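Local coordinates for protein aminopeptidase YwaD (Bacillus subtilis, PDB 6HC6) that cuts single amino acids such as leucine, arginine or lysine from the N-terminal end of peptides, using two zinc ions in each monomer, at residues Leu110-Ser115 with Leu182-Pro187; Gly195-Gly200 with Leu217-Phe222; Pro398-Pro403 with Ile450-Lys455. One frame throughout, in Å; residues are numbered along the deposited sequence.

How the contacts relate
The three contacts follow one another along the chain, and none nests in or crosses another. From the N terminus, contact 1 comes first. It closes a long loop that brings strand 107-113 next to the extended run 182-187 of the PA domain. Contact 2 opens after it and closes a short loop between strands 198-201 and 214-222. The two share one sheet, where Q112 and A114 pair with G200 and V198, and P187 packs on G200. Contact 3 is last. It returns the C-terminal tail to H401 at the zinc site of the peptidase domain. V183 packs on P403, which ties contact 1 to contact 3. Contacts 2 and 3 do not touch.

Contact 1 of 3, residues Leu110-Ser115 with Leu182-Pro187; sequences LLQAAS and LVPMTP
Q112 swings its CG anti to the carbonyl carbon, with chi1 at -87°, and a bend at chi2 (-92°) turns its CD over toward T186. T186 does the same with its hydroxyl: OG1 is anti to the carbonyl carbon, at chi1 -57°. The two polar ends meet. T186 OG1 donates a weak hydrogen bond to Q112 OE1 at 3.0 Å. Nearer the backbone, Q112 CB lies 3.7 Å from M185 O. This carbonyl is buried by the contact and has no hydrogen-bonding partner.

The two segments run nearly parallel but are not paired strands. P184 and P187 have no N-H to offer, and no backbone hydrogen bond crosses. Proline rings do the packing instead. P184 packs against the chain at L110 and L111, with its CB 3.7 Å from L110 O. Its CG is 4.1 Å from L110 CB. Further on, P187 CD lies 3.2 Å from Q112 O. P187 CG packs 3.7 Å from A114 CB, and that same methyl lies 3.2 Å from P187 O. This end of the contact is close and mostly buried, while Q112 and T186 stay partly exposed.

The T186 side chain is about 7 Å from that of H401, a zinc ligand. The contact therefore lies on the PA-domain side that faces the active site, and Q112 also touches P255 and F256 there. On the sheet side, Q112 and A114 hydrogen-bond through their backbones to G200 and V198. L111 turns away from 182-187 and packs against L102, V199, L217 and L219. Strand 107-113 thus lies between strands 97-104 and 198-201, with 182-187 lying against it as an extended loop.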
ATOM      1  N   LEU A 110     -21.415  -3.870  -9.248  1.00 28.39           N
ATOM      2  CA  LEU A 110     -19.972  -4.029  -9.140  1.00 25.61           C
ATOM      3  C   LEU A 110     -19.557  -4.172  -7.684  1.00 25.85           C
ATOM      4  O   LEU A 110     -20.081  -3.483  -6.806  1.00 28.10           O
ATOM      5  CB  LEU A 110     -19.270  -2.822  -9.750  1.00 23.18           C
ATOM      6  CG  LEU A 110     -19.471  -2.633 -11.246  1.00 33.13           C
ATOM      7  CD1 LEU A 110     -18.578  -1.498 -11.741  1.00 39.46           C
ATOM      8  CD2 LEU A 110     -19.156  -3.927 -11.963  1.00 36.43           C
ATOM      9  N   LEU A 111     -18.594  -5.055  -7.428  1.00 23.54           N
ATOM     10  CA  LEU A 111     -18.190  -5.343  -6.065  1.00 22.11           C
ATOM     11  C   LEU A 111     -16.679  -5.463  -5.982  1.00 24.70           C
ATOM     12  O   LEU A 111     -15.989  -5.673  -6.983  1.00 24.92           O
ATOM     13  CB  LEU A 111     -18.848  -6.634  -5.542  1.00 20.93           C
ATOM     14  CG  LEU A 111     -18.411  -7.974  -6.153  1.00 25.44           C
ATOM     15  CD1 LEU A 111     -17.172  -8.563  -5.464  1.00 26.65           C
ATOM     16  CD2 LEU A 111     -19.540  -8.979  -6.070  1.00 22.51           C
ATOM     17  N   GLN A 112     -16.173  -5.335  -4.761  1.00 19.16           N
ATOM     18  CA  GLN A 112     -14.801  -5.709  -4.445  1.00 22.89           C
ATOM     19  C   GLN A 112     -14.864  -6.644  -3.254  1.00 25.91           C
ATOM     20  O   GLN A 112     -15.435  -6.289  -2.218  1.00 27.83           O
ATOM     21  CB  GLN A 112     -13.938  -4.485  -4.130  1.00 29.54           C
ATOM     22  CG  GLN A 112     -13.331  -3.853  -5.358  1.00 37.60           C
ATOM     23  CD  GLN A 112     -11.961  -4.418  -5.646  1.00 51.32           C
ATOM     24  OE1 GLN A 112     -10.980  -4.018  -5.026  1.00 60.76           O
ATOM     25  NE2 GLN A 112     -11.890  -5.375  -6.568  1.00 51.92           N
ATOM     26  N   ALA A 113     -14.298  -7.835  -3.406  1.00 23.50           N
ATOM     27  CA  ALA A 113     -14.369  -8.848  -2.373  1.00 24.46           C
ATOM     28  C   ALA A 113     -13.228  -8.660  -1.387  1.00 31.02           C
ATOM     29  O   ALA A 113     -12.124  -8.255  -1.762  1.00 36.27           O
ATOM     30  CB  ALA A 113     -14.319 -10.247  -2.982  1.00 33.01           C
ATOM     31  N   ALA A 114     -13.509  -8.933  -0.121  1.00 28.11           N
ATOM     32  CA  ALA A 114     -12.515  -8.754   0.923  1.00 26.01           C
ATOM     33  C   ALA A 114     -11.550  -9.934   0.933  1.00 29.62           C
ATOM     34  O   ALA A 114     -11.968 -11.094   1.004  1.00 27.13           O
ATOM     35  CB  ALA A 114     -13.192  -8.614   2.284  1.00 28.54           C
ATOM     36  N   SER A 115     -10.259  -9.638   0.851  1.00 30.94           N
ATOM     37  CA  SER A 115      -9.257 -10.674   1.035  1.00 29.38           C
ATOM     38  C   SER A 115      -9.466 -11.359   2.381  1.00 26.85           C
ATOM     39  O   SER A 115      -9.732 -10.707   3.395  1.00 27.17           O
ATOM     40  CB  SER A 115      -7.856 -10.062   0.941  1.00 33.06           C
ATOM     41  OG  SER A 115      -6.850 -11.044   1.101  1.00 32.83           O
ATOM     42  N   LEU A 182     -15.955   6.538  -7.318  1.00 36.81           N
ATOM     43  CA  LEU A 182     -15.940   5.994  -8.673  1.00 40.35           C
ATOM     44  C   LEU A 182     -15.993   4.472  -8.683  1.00 35.73           C
ATOM     45  O   LEU A 182     -16.426   3.878  -9.675  1.00 35.43           O
ATOM     46  CB  LEU A 182     -14.683   6.448  -9.416  1.00 36.27           C
ATOM     47  CG  LEU A 182     -14.529   7.940  -9.664  1.00 41.36           C
ATOM     48  CD1 LEU A 182     -13.161   8.203 -10.273  1.00 40.46           C
ATOM     49  CD2 LEU A 182     -15.633   8.406 -10.575  1.00 44.87           C
ATOM     50  N   VAL A 183     -15.532   3.828  -7.616  1.00 27.30           N
ATOM     51  CA  VAL A 183     -15.429   2.370  -7.593  1.00 27.99           C
ATOM     52  C   VAL A 183     -16.016   1.850  -6.291  1.00 29.13           C
ATOM     53  O   VAL A 183     -16.077   2.567  -5.280  1.00 27.09           O
ATOM     54  CB  VAL A 183     -13.965   1.895  -7.740  1.00 28.13           C
ATOM     55  CG1 VAL A 183     -13.426   2.215  -9.124  1.00 34.36           C
ATOM     56  CG2 VAL A 183     -13.123   2.499  -6.643  1.00 30.40           C
ATOM     57  N   PRO A 184     -16.442   0.593  -6.283  1.00 26.77           N
ATOM     58  CA  PRO A 184     -16.890  -0.023  -5.031  1.00 29.17           C
ATOM     59  C   PRO A 184     -15.739  -0.098  -4.046  1.00 30.56           C
ATOM     60  O   PRO A 184     -14.590  -0.317  -4.427  1.00 29.18           O
ATOM     61  CB  PRO A 184     -17.369  -1.415  -5.468  1.00 25.65           C
ATOM     62  CG  PRO A 184     -16.685  -1.662  -6.780  1.00 29.26           C
ATOM     63  CD  PRO A 184     -16.586  -0.314  -7.435  1.00 31.35           C
ATOM     64  N   MET A 185     -16.058   0.120  -2.773  1.00 37.20           N
ATOM     65  CA  MET A 185     -15.065   0.098  -1.709  1.00 36.58           C
ATOM     66  C   MET A 185     -14.608  -1.329  -1.424  1.00 31.08           C
ATOM     67  O   MET A 185     -15.383  -2.281  -1.515  1.00 33.90           O
ATOM     68  CB  MET A 185     -15.662   0.708  -0.436  1.00 37.67           C
ATOM     69  CG  MET A 185     -17.107   0.257  -0.199  1.00 21.12           C
ATOM     70  SD  MET A 185     -17.603  -0.105   1.517  1.00 41.15           S
ATOM     71  CE  MET A 185     -16.579  -1.528   1.879  1.00 49.23           C
ATOM     72  N   THR A 186     -13.336  -1.472  -1.070  1.00 28.93           N
ATOM     73  CA  THR A 186     -12.822  -2.756  -0.600  1.00 29.18           C
ATOM     74  C   THR A 186     -13.081  -2.881   0.899  1.00 26.56           C
ATOM     75  O   THR A 186     -12.635  -2.021   1.665  1.00 25.50           O
ATOM     76  CB  THR A 186     -11.331  -2.863  -0.885  1.00 43.33           C
ATOM     77  OG1 THR A 186     -11.096  -2.688  -2.289  1.00 45.71           O
ATOM     78  CG2 THR A 186     -10.810  -4.218  -0.465  1.00 41.51           C
ATOM     79  N   PRO A 187     -13.813  -3.897   1.355  1.00 28.59           N
ATOM     80  CA  PRO A 187     -14.073  -4.044   2.810  1.00 30.29           C
ATOM     81  C   PRO A 187     -12.955  -4.799   3.526  1.00 34.22           C
ATOM     82  O   PRO A 187     -13.126  -5.939   3.985  1.00 32.07           O
ATOM     83  CB  PRO A 187     -15.407  -4.797   2.829  1.00 34.21           C
ATOM     84  CG  PRO A 187     -15.369  -5.640   1.597  1.00 35.98           C
ATOM     85  CD  PRO A 187     -14.600  -4.853   0.552  1.00 29.10           C
TER

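Contact 2 of 3, residues Gly195-Gly200 with Leu217-Phe222; sequences GIPVVG and LKLKAF
P197 and V199 meet L217 and L219 through aliphatic side chains alone. The backbones stay well apart, and the closest CA atoms, those of P197 and L219, are 7.9 Å from each other. The tight part centres on L219 CD1. This methyl lies 3.6 Å from P197 CB and also 3.6 Å from V199 CG1. P197 CB has a second methyl against it, L217 CD2, again at 3.6 Å. P197 CB rests on these two leucine methyls, which lie next to each other.

V199 and L217 reach toward each other tip to tip. L217 has its CG anti to the backbone N (chi1 -157°), on the side of V199. This pair is slacker, with V199 CG2 4.0 Å from L217 CD1. V199 and L219 cross obliquely, and CG1 of the valine meets both leucine methyls.

The other side of strand 214-222 is quite different. K218 and K220 lie on it, exposed to solvent and clear of 195-200. The aliphatic part of K220 does pack there, with its CG 3.7 Å above the ring plane of F222, toward the rim.

Strands 198-201 and 214-222 are not neighbours in their seven-strand sheet. Their side chains meet on the buried side of the sheet, within the PA-domain part of the fold. L111 touches V199, L217 and L219 there, and L102 packs on L217. All four contacting residues are buried. No hydrogen bond or charge pair crosses, so the contact rests on close methyl packing and on the exclusion of water. With no polar group in it, the contact gains from burying four aliphatic side chains, and its 3.6 Å methyl contacts set the fit.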
ATOM      1  N   GLY A 195     -15.491 -16.516   7.648  1.00 32.45           N
ATOM      2  CA  GLY A 195     -15.955 -17.758   7.064  1.00 35.89           C
ATOM      3  C   GLY A 195     -17.091 -17.643   6.080  1.00 35.22           C
ATOM      4  O   GLY A 195     -17.538 -18.660   5.540  1.00 38.90           O
ATOM      5  N   ILE A 196     -17.577 -16.435   5.832  1.00 33.84           N
ATOM      6  CA  ILE A 196     -18.628 -16.204   4.843  1.00 31.32           C
ATOM      7  C   ILE A 196     -18.101 -15.177   3.851  1.00 30.04           C
ATOM      8  O   ILE A 196     -17.094 -14.499   4.119  1.00 30.87           O
ATOM      9  CB  ILE A 196     -19.951 -15.755   5.508  1.00 32.72           C
ATOM     10  CG1 ILE A 196     -19.738 -14.521   6.389  1.00 32.73           C
ATOM     11  CG2 ILE A 196     -20.529 -16.884   6.339  1.00 32.71           C
ATOM     12  CD1 ILE A 196     -21.034 -13.987   6.991  1.00 35.08           C
ATOM     13  N   PRO A 197     -18.727 -15.059   2.680  1.00 28.13           N
ATOM     14  CA  PRO A 197     -18.314 -14.014   1.734  1.00 26.78           C
ATOM     15  C   PRO A 197     -18.522 -12.627   2.321  1.00 24.76           C
ATOM     16  O   PRO A 197     -19.491 -12.383   3.044  1.00 24.88           O
ATOM     17  CB  PRO A 197     -19.224 -14.245   0.523  1.00 27.06           C
ATOM     18  CG  PRO A 197     -19.689 -15.665   0.640  1.00 30.01           C
ATOM     19  CD  PRO A 197     -19.753 -15.952   2.112  1.00 28.58           C
ATOM     20  N   VAL A 198     -17.584 -11.723   2.021  1.00 23.96           N
ATOM     21  CA  VAL A 198     -17.666 -10.316   2.403  1.00 24.52           C
ATOM     22  C   VAL A 198     -17.309  -9.481   1.177  1.00 28.12           C
ATOM     23  O   VAL A 198     -16.201  -9.608   0.642  1.00 27.42           O
ATOM     24  CB  VAL A 198     -16.719  -9.970   3.565  1.00 24.27           C
ATOM     25  CG1 VAL A 198     -16.888  -8.506   3.955  1.00 28.12           C
ATOM     26  CG2 VAL A 198     -16.937 -10.902   4.778  1.00 25.95           C
ATOM     27  N   VAL A 199     -18.229  -8.624   0.737  1.00 23.62           N
ATOM     28  CA  VAL A 199     -17.983  -7.789  -0.436  1.00 22.04           C
ATOM     29  C   VAL A 199     -18.370  -6.349  -0.131  1.00 25.49           C
ATOM     30  O   VAL A 199     -19.210  -6.073   0.729  1.00 25.56           O
ATOM     31  CB  VAL A 199     -18.729  -8.281  -1.704  1.00 23.63           C
ATOM     32  CG1 VAL A 199     -18.413  -9.757  -2.000  1.00 23.29           C
ATOM     33  CG2 VAL A 199     -20.238  -8.023  -1.599  1.00 22.35           C
ATOM     34  N   GLY A 200     -17.740  -5.427  -0.840  1.00 23.05           N
ATOM     35  CA  GLY A 200     -18.052  -4.011  -0.722  1.00 23.35           C
ATOM     36  C   GLY A 200     -18.614  -3.505  -2.035  1.00 24.16           C
ATOM     37  O   GLY A 200     -18.186  -3.938  -3.106  1.00 24.43           O
ATOM     38  N   LEU A 217     -24.867 -13.808  -4.994  1.00 27.27           N
ATOM     39  CA  LEU A 217     -23.443 -13.515  -5.015  1.00 23.62           C
ATOM     40  C   LEU A 217     -22.710 -14.687  -5.653  1.00 30.03           C
ATOM     41  O   LEU A 217     -22.965 -15.842  -5.302  1.00 33.37           O
ATOM     42  CB  LEU A 217     -22.950 -13.259  -3.595  1.00 24.04           C
ATOM     43  CG  LEU A 217     -21.698 -12.450  -3.340  1.00 44.52           C
ATOM     44  CD1 LEU A 217     -21.940 -11.001  -3.679  1.00 42.05           C
ATOM     45  CD2 LEU A 217     -21.369 -12.586  -1.867  1.00 50.58           C
ATOM     46  N   LYS A 218     -21.840 -14.394  -6.620  1.00 29.61           N
ATOM     47  CA  LYS A 218     -20.975 -15.396  -7.234  1.00 28.61           C
ATOM     48  C   LYS A 218     -19.539 -14.945  -7.027  1.00 30.98           C
ATOM     49  O   LYS A 218     -19.145 -13.890  -7.532  1.00 32.55           O
ATOM     50  CB  LYS A 218     -21.272 -15.573  -8.725  1.00 31.38           C
ATOM     51  CG  LYS A 218     -22.690 -16.037  -9.034  1.00 37.47           C
ATOM     52  CD  LYS A 218     -22.856 -16.441 -10.500  1.00 41.77           C
ATOM     53  CE  LYS A 218     -24.322 -16.731 -10.812  1.00 51.62           C
ATOM     54  NZ  LYS A 218     -24.557 -17.006 -12.259  1.00 55.26           N
ATOM     55  N   LEU A 219     -18.768 -15.729  -6.274  1.00 27.96           N
ATOM     56  CA  LEU A 219     -17.393 -15.365  -5.945  1.00 23.54           C
ATOM     57  C   LEU A 219     -16.497 -16.582  -6.082  1.00 34.14           C
ATOM     58  O   LEU A 219     -16.793 -17.641  -5.524  1.00 32.21           O
ATOM     59  CB  LEU A 219     -17.277 -14.806  -4.526  1.00 27.79           C
ATOM     60  CG  LEU A 219     -17.967 -13.477  -4.228  1.00 34.82           C
ATOM     61  CD1 LEU A 219     -18.041 -13.291  -2.731  1.00 42.86           C
ATOM     62  CD2 LEU A 219     -17.232 -12.307  -4.876  1.00 35.55           C
ATOM     63  N   LYS A 220     -15.405 -16.422  -6.819  1.00 30.58           N
ATOM     64  CA  LYS A 220     -14.422 -17.474  -7.013  1.00 28.06           C
ATOM     65  C   LYS A 220     -13.110 -17.052  -6.366  1.00 27.28           C
ATOM     66  O   LYS A 220     -12.711 -15.886  -6.456  1.00 28.67           O
ATOM     67  CB  LYS A 220     -14.222 -17.767  -8.506  1.00 35.02           C
ATOM     68  CG  LYS A 220     -12.851 -18.320  -8.865  1.00 50.33           C
ATOM     69  CD  LYS A 220     -12.953 -19.536  -9.780  1.00 61.44           C
ATOM     70  CE  LYS A 220     -11.584 -19.953 -10.303  1.00 62.30           C
ATOM     71  NZ  LYS A 220     -11.698 -20.937 -11.423  1.00 69.47           N
ATOM     72  N   ALA A 221     -12.471 -17.996  -5.678  1.00 32.47           N
ATOM     73  CA  ALA A 221     -11.164 -17.786  -5.072  1.00 30.84           C
ATOM     74  C   ALA A 221     -10.086 -18.272  -6.029  1.00 36.42           C
ATOM     75  O   ALA A 221     -10.115 -19.424  -6.473  1.00 35.01           O
ATOM     76  CB  ALA A 221     -11.055 -18.522  -3.738  1.00 30.93           C
ATOM     77  N   PHE A 222      -9.146 -17.396  -6.347  1.00 33.96           N
ATOM     78  CA  PHE A 222      -7.982 -17.773  -7.134  1.00 35.43           C
ATOM     79  C   PHE A 222      -6.853 -18.108  -6.171  1.00 33.16           C
ATOM     80  O   PHE A 222      -6.445 -17.261  -5.375  1.00 28.82           O
ATOM     81  CB  PHE A 222      -7.599 -16.645  -8.089  1.00 37.32           C
ATOM     82  CG  PHE A 222      -8.602 -16.435  -9.174  1.00 44.25           C
ATOM     83  CD1 PHE A 222      -9.733 -15.666  -8.953  1.00 43.74           C
ATOM     84  CD2 PHE A 222      -8.445 -17.056 -10.405  1.00 49.44           C
ATOM     85  CE1 PHE A 222     -10.676 -15.492  -9.953  1.00 45.60           C
ATOM     86  CE2 PHE A 222      -9.379 -16.889 -11.407  1.00 51.43           C
ATOM     87  CZ  PHE A 222     -10.497 -16.106 -11.182  1.00 48.25           C
TER

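Contact 3 of 3, residues Pro398-Pro403 with Ile450-Lys455; sequences PWYHTP and IFEDIK. With ZN (zinc ion), chain E.
Y400 overlaps the carboxylate end of E452 with its hydroxyl. Y400 OH donates to E452 OE1 at 2.7 Å, from 37° above the carboxylate plane. The same OE1 binds zinc at 2.3 Å, so it is held by both the metal and the phenol. Y400 also lies over the face of H401, with CZ 3.3 Å above the centre of the imidazole. H401 NE2 binds this zinc at 2.1 Å. At the other side of the imidazole, ND1 donates to D453 OD2 at 2.9 Å with an N-H...O angle of 157°. OD2 is in the ring plane, but the carboxylate itself stands at 89° to the ring. D453 is thus a second-shell partner that fixes the rotation of the zinc-bound histidine.

This is the two-zinc centre of an M28 aminopeptidase. D262 and E295 complete the protein ligands of this ion, and D262 also binds the second zinc. E452 comes from the C-terminal tail, which lies in the active site and may occupy space that a substrate would use. A water 2.3 Å from the zinc donates to E452 OE2. H401 sits in a type II turn from W399 to T402, braced by T402 OG1 donating to W399 O at 2.7 Å. Beyond D453, the terminal carboxylate of K455 forms a salt bridge with R153.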
ATOM      1  N   PRO A 398      -7.545  13.555  -3.213  1.00 26.71           N
ATOM      2  CA  PRO A 398      -8.814  12.826  -3.337  1.00 29.89           C
ATOM      3  C   PRO A 398      -8.739  11.647  -4.293  1.00 30.25           C
ATOM      4  O   PRO A 398      -9.648  10.810  -4.289  1.00 31.25           O
ATOM      5  CB  PRO A 398      -9.786  13.896  -3.851  1.00 37.36           C
ATOM      6  CG  PRO A 398      -8.917  14.923  -4.502  1.00 39.58           C
ATOM      7  CD  PRO A 398      -7.661  14.951  -3.680  1.00 31.00           C
ATOM      8  N   TRP A 399      -7.680  11.546  -5.089  1.00 24.43           N
ATOM      9  CA  TRP A 399      -7.587  10.514  -6.114  1.00 28.44           C
ATOM     10  C   TRP A 399      -7.042   9.197  -5.583  1.00 28.26           C
ATOM     11  O   TRP A 399      -7.099   8.186  -6.293  1.00 25.49           O
ATOM     12  CB  TRP A 399      -6.717  11.036  -7.260  1.00 32.25           C
ATOM     13  CG  TRP A 399      -7.157  12.412  -7.677  1.00 34.66           C
ATOM     14  CD1 TRP A 399      -8.423  12.795  -8.028  1.00 40.10           C
ATOM     15  CD2 TRP A 399      -6.347  13.589  -7.762  1.00 39.07           C
ATOM     16  NE1 TRP A 399      -8.447  14.134  -8.336  1.00 45.47           N
ATOM     17  CE2 TRP A 399      -7.185  14.644  -8.180  1.00 42.60           C
ATOM     18  CE3 TRP A 399      -4.996  13.853  -7.535  1.00 33.03           C
ATOM     19  CZ2 TRP A 399      -6.709  15.938  -8.372  1.00 45.68           C
ATOM     20  CZ3 TRP A 399      -4.531  15.131  -7.727  1.00 36.45           C
ATOM     21  CH2 TRP A 399      -5.381  16.159  -8.142  1.00 45.20           C
ATOM     22  N   TYR A 400      -6.531   9.196  -4.353  1.00 25.47           N
ATOM     23  CA  TYR A 400      -5.942   8.022  -3.724  1.00 24.21           C
ATOM     24  C   TYR A 400      -6.896   6.832  -3.776  1.00 24.22           C
ATOM     25  O   TYR A 400      -8.085   6.955  -3.452  1.00 23.42           O
ATOM     26  CB  TYR A 400      -5.593   8.415  -2.279  1.00 30.97           C
ATOM     27  CG  TYR A 400      -5.373   7.326  -1.263  1.00 26.04           C
ATOM     28  CD1 TYR A 400      -4.132   6.720  -1.121  1.00 22.94           C
ATOM     29  CD2 TYR A 400      -6.394   6.952  -0.394  1.00 32.98           C
ATOM     30  CE1 TYR A 400      -3.925   5.753  -0.160  1.00 26.88           C
ATOM     31  CE2 TYR A 400      -6.197   5.978   0.565  1.00 31.75           C
ATOM     32  CZ  TYR A 400      -4.957   5.381   0.677  1.00 30.05           C
ATOM     33  OH  TYR A 400      -4.734   4.408   1.624  1.00 28.64           O
ATOM     34  N   HIS A 401      -6.373   5.693  -4.243  1.00 24.15           N
ATOM     35  CA  HIS A 401      -7.116   4.431  -4.313  1.00 15.73           C
ATOM     36  C   HIS A 401      -8.325   4.508  -5.246  1.00 23.44           C
ATOM     37  O   HIS A 401      -9.314   3.788  -5.056  1.00 24.71           O
ATOM     38  CB  HIS A 401      -7.533   3.968  -2.911  1.00 18.58           C
ATOM     39  CG  HIS A 401      -6.410   3.357  -2.127  1.00 15.04           C
ATOM     40  ND1 HIS A 401      -6.615   2.662  -0.951  1.00 17.92           N
ATOM     41  CD2 HIS A 401      -5.076   3.330  -2.354  1.00 15.59           C
ATOM     42  CE1 HIS A 401      -5.451   2.232  -0.490  1.00 19.89           C
ATOM     43  NE2 HIS A 401      -4.503   2.636  -1.317  1.00 15.19           N
ATOM     44  N   THR A 402      -8.262   5.346  -6.275  1.00 18.63           N
ATOM     45  CA  THR A 402      -9.310   5.469  -7.280  1.00 20.48           C
ATOM     46  C   THR A 402      -8.695   5.342  -8.664  1.00 17.74           C
ATOM     47  O   THR A 402      -7.471   5.420  -8.822  1.00 19.25           O
ATOM     48  CB  THR A 402     -10.056   6.812  -7.187  1.00 26.00           C
ATOM     49  OG1 THR A 402      -9.265   7.832  -7.800  1.00 28.56           O
ATOM     50  CG2 THR A 402     -10.384   7.202  -5.738  1.00 30.61           C
ATOM     51  N   PRO A 403      -9.519   5.147  -9.699  1.00 18.60           N
ATOM     52  CA  PRO A 403      -8.980   5.177 -11.070  1.00 21.31           C
ATOM     53  C   PRO A 403      -8.324   6.495 -11.419  1.00 25.82           C
ATOM     54  O   PRO A 403      -7.588   6.562 -12.410  1.00 23.28           O
ATOM     55  CB  PRO A 403     -10.218   4.919 -11.942  1.00 21.45           C
ATOM     56  CG  PRO A 403     -11.140   4.161 -11.063  1.00 25.83           C
ATOM     57  CD  PRO A 403     -10.928   4.703  -9.681  1.00 21.08           C
ATOM     58  N   ILE A 450      -1.168  -0.861  10.282  1.00 23.39           N
ATOM     59  CA  ILE A 450      -0.684  -1.821   9.299  1.00 21.93           C
ATOM     60  C   ILE A 450      -1.453  -1.703   7.993  1.00 25.98           C
ATOM     61  O   ILE A 450      -0.864  -1.609   6.917  1.00 23.02           O
ATOM     62  CB  ILE A 450      -0.751  -3.263   9.844  1.00 23.63           C
ATOM     63  CG1 ILE A 450       0.231  -3.423  11.004  1.00 28.10           C
ATOM     64  CG2 ILE A 450      -0.440  -4.250   8.710  1.00 20.49           C
ATOM     65  CD1 ILE A 450       0.067  -4.701  11.761  1.00 32.74           C
ATOM     66  N   PHE A 451      -2.776  -1.703   8.075  1.00 22.43           N
ATOM     67  CA  PHE A 451      -3.630  -1.767   6.902  1.00 25.08           C
ATOM     68  C   PHE A 451      -4.126  -0.379   6.504  1.00 27.98           C
ATOM     69  O   PHE A 451      -4.081   0.573   7.287  1.00 29.65           O
ATOM     70  CB  PHE A 451      -4.809  -2.703   7.168  1.00 26.52           C
ATOM     71  CG  PHE A 451      -4.396  -4.088   7.560  1.00 23.77           C
ATOM     72  CD1 PHE A 451      -4.210  -4.422   8.889  1.00 30.30           C
ATOM     73  CD2 PHE A 451      -4.163  -5.052   6.587  1.00 28.99           C
ATOM     74  CE1 PHE A 451      -3.816  -5.695   9.250  1.00 32.86           C
ATOM     75  CE2 PHE A 451      -3.756  -6.327   6.946  1.00 26.76           C
ATOM     76  CZ  PHE A 451      -3.583  -6.645   8.275  1.00 26.97           C
ATOM     77  N   GLU A 452      -4.585  -0.281   5.258  1.00 27.05           N
ATOM     78  CA  GLU A 452      -5.251   0.899   4.726  1.00 26.30           C
ATOM     79  C   GLU A 452      -6.724   0.577   4.515  1.00 27.31           C
ATOM     80  O   GLU A 452      -7.074  -0.561   4.187  1.00 31.55           O
ATOM     81  CB  GLU A 452      -4.614   1.344   3.404  1.00 26.67           C
ATOM     82  CG  GLU A 452      -3.112   1.614   3.546  1.00 22.53           C
ATOM     83  CD  GLU A 452      -2.393   1.859   2.226  1.00 23.61           C
ATOM     84  OE1 GLU A 452      -3.015   2.353   1.252  1.00 22.28           O
ATOM     85  OE2 GLU A 452      -1.173   1.586   2.178  1.00 23.53           O
ATOM     86  N   ASP A 453      -7.583   1.572   4.729  1.00 40.72           N
ATOM     87  CA  ASP A 453      -9.016   1.455   4.449  1.00 40.29           C
ATOM     88  C   ASP A 453      -9.650   0.270   5.187  1.00 38.87           C
ATOM     89  O   ASP A 453     -10.216  -0.637   4.573  1.00 32.87           O
ATOM     90  CB  ASP A 453      -9.268   1.320   2.939  1.00 47.68           C
ATOM     91  CG  ASP A 453      -8.894   2.566   2.152  1.00 50.94           C
ATOM     92  OD1 ASP A 453      -8.738   3.645   2.767  1.00 56.84           O
ATOM     93  OD2 ASP A 453      -8.777   2.459   0.906  1.00 41.88           O
ATOM     94  N   ILE A 454      -9.562   0.281   6.522  1.00 31.97           N
ATOM     95  CA  ILE A 454     -10.186  -0.789   7.302  1.00 27.02           C
ATOM     96  C   ILE A 454     -11.522  -0.379   7.902  1.00 33.75           C
ATOM     97  O   ILE A 454     -12.149  -1.186   8.596  1.00 32.01           O
ATOM     98  CB  ILE A 454      -9.259  -1.320   8.416  1.00 35.24           C
ATOM     99  CG1 ILE A 454      -8.878  -0.220   9.406  1.00 49.86           C
ATOM    100  CG2 ILE A 454      -8.040  -1.969   7.820  1.00 32.01           C
ATOM    101  CD1 ILE A 454      -8.082  -0.739  10.592  1.00 50.28           C
ATOM    102  N   LYS A 455     -11.969   0.849   7.670  1.00 33.83           N
ATOM    103  CA  LYS A 455     -13.301   1.265   8.085  1.00 33.25           C
ATOM    104  C   LYS A 455     -13.789   2.389   7.176  1.00 38.30           C
ATOM    105  O   LYS A 455     -14.972   2.754   7.203  1.00 35.57           O
ATOM    106  CB  LYS A 455     -13.316   1.713   9.549  1.00 36.23           C
ATOM    107  CG  LYS A 455     -12.496   2.957   9.818  1.00 44.39           C
ATOM    108  CD  LYS A 455     -12.538   3.344  11.286  1.00 40.40           C
ATOM    109  CE  LYS A 455     -13.925   3.787  11.708  1.00 44.48           C
ATOM    110  NZ  LYS A 455     -14.032   4.026  13.185  1.00 52.38           N
ATOM    111  OXT LYS A 455     -13.005   2.948   6.395  1.00 35.81           O
TER
HETATM  112 ZN    ZN E 502      -2.441   2.277  -0.948  1.00 21.49          ZN
HETATM  113  O   HOH W   1      -0.315   2.008  -0.096  1.00 18.72           O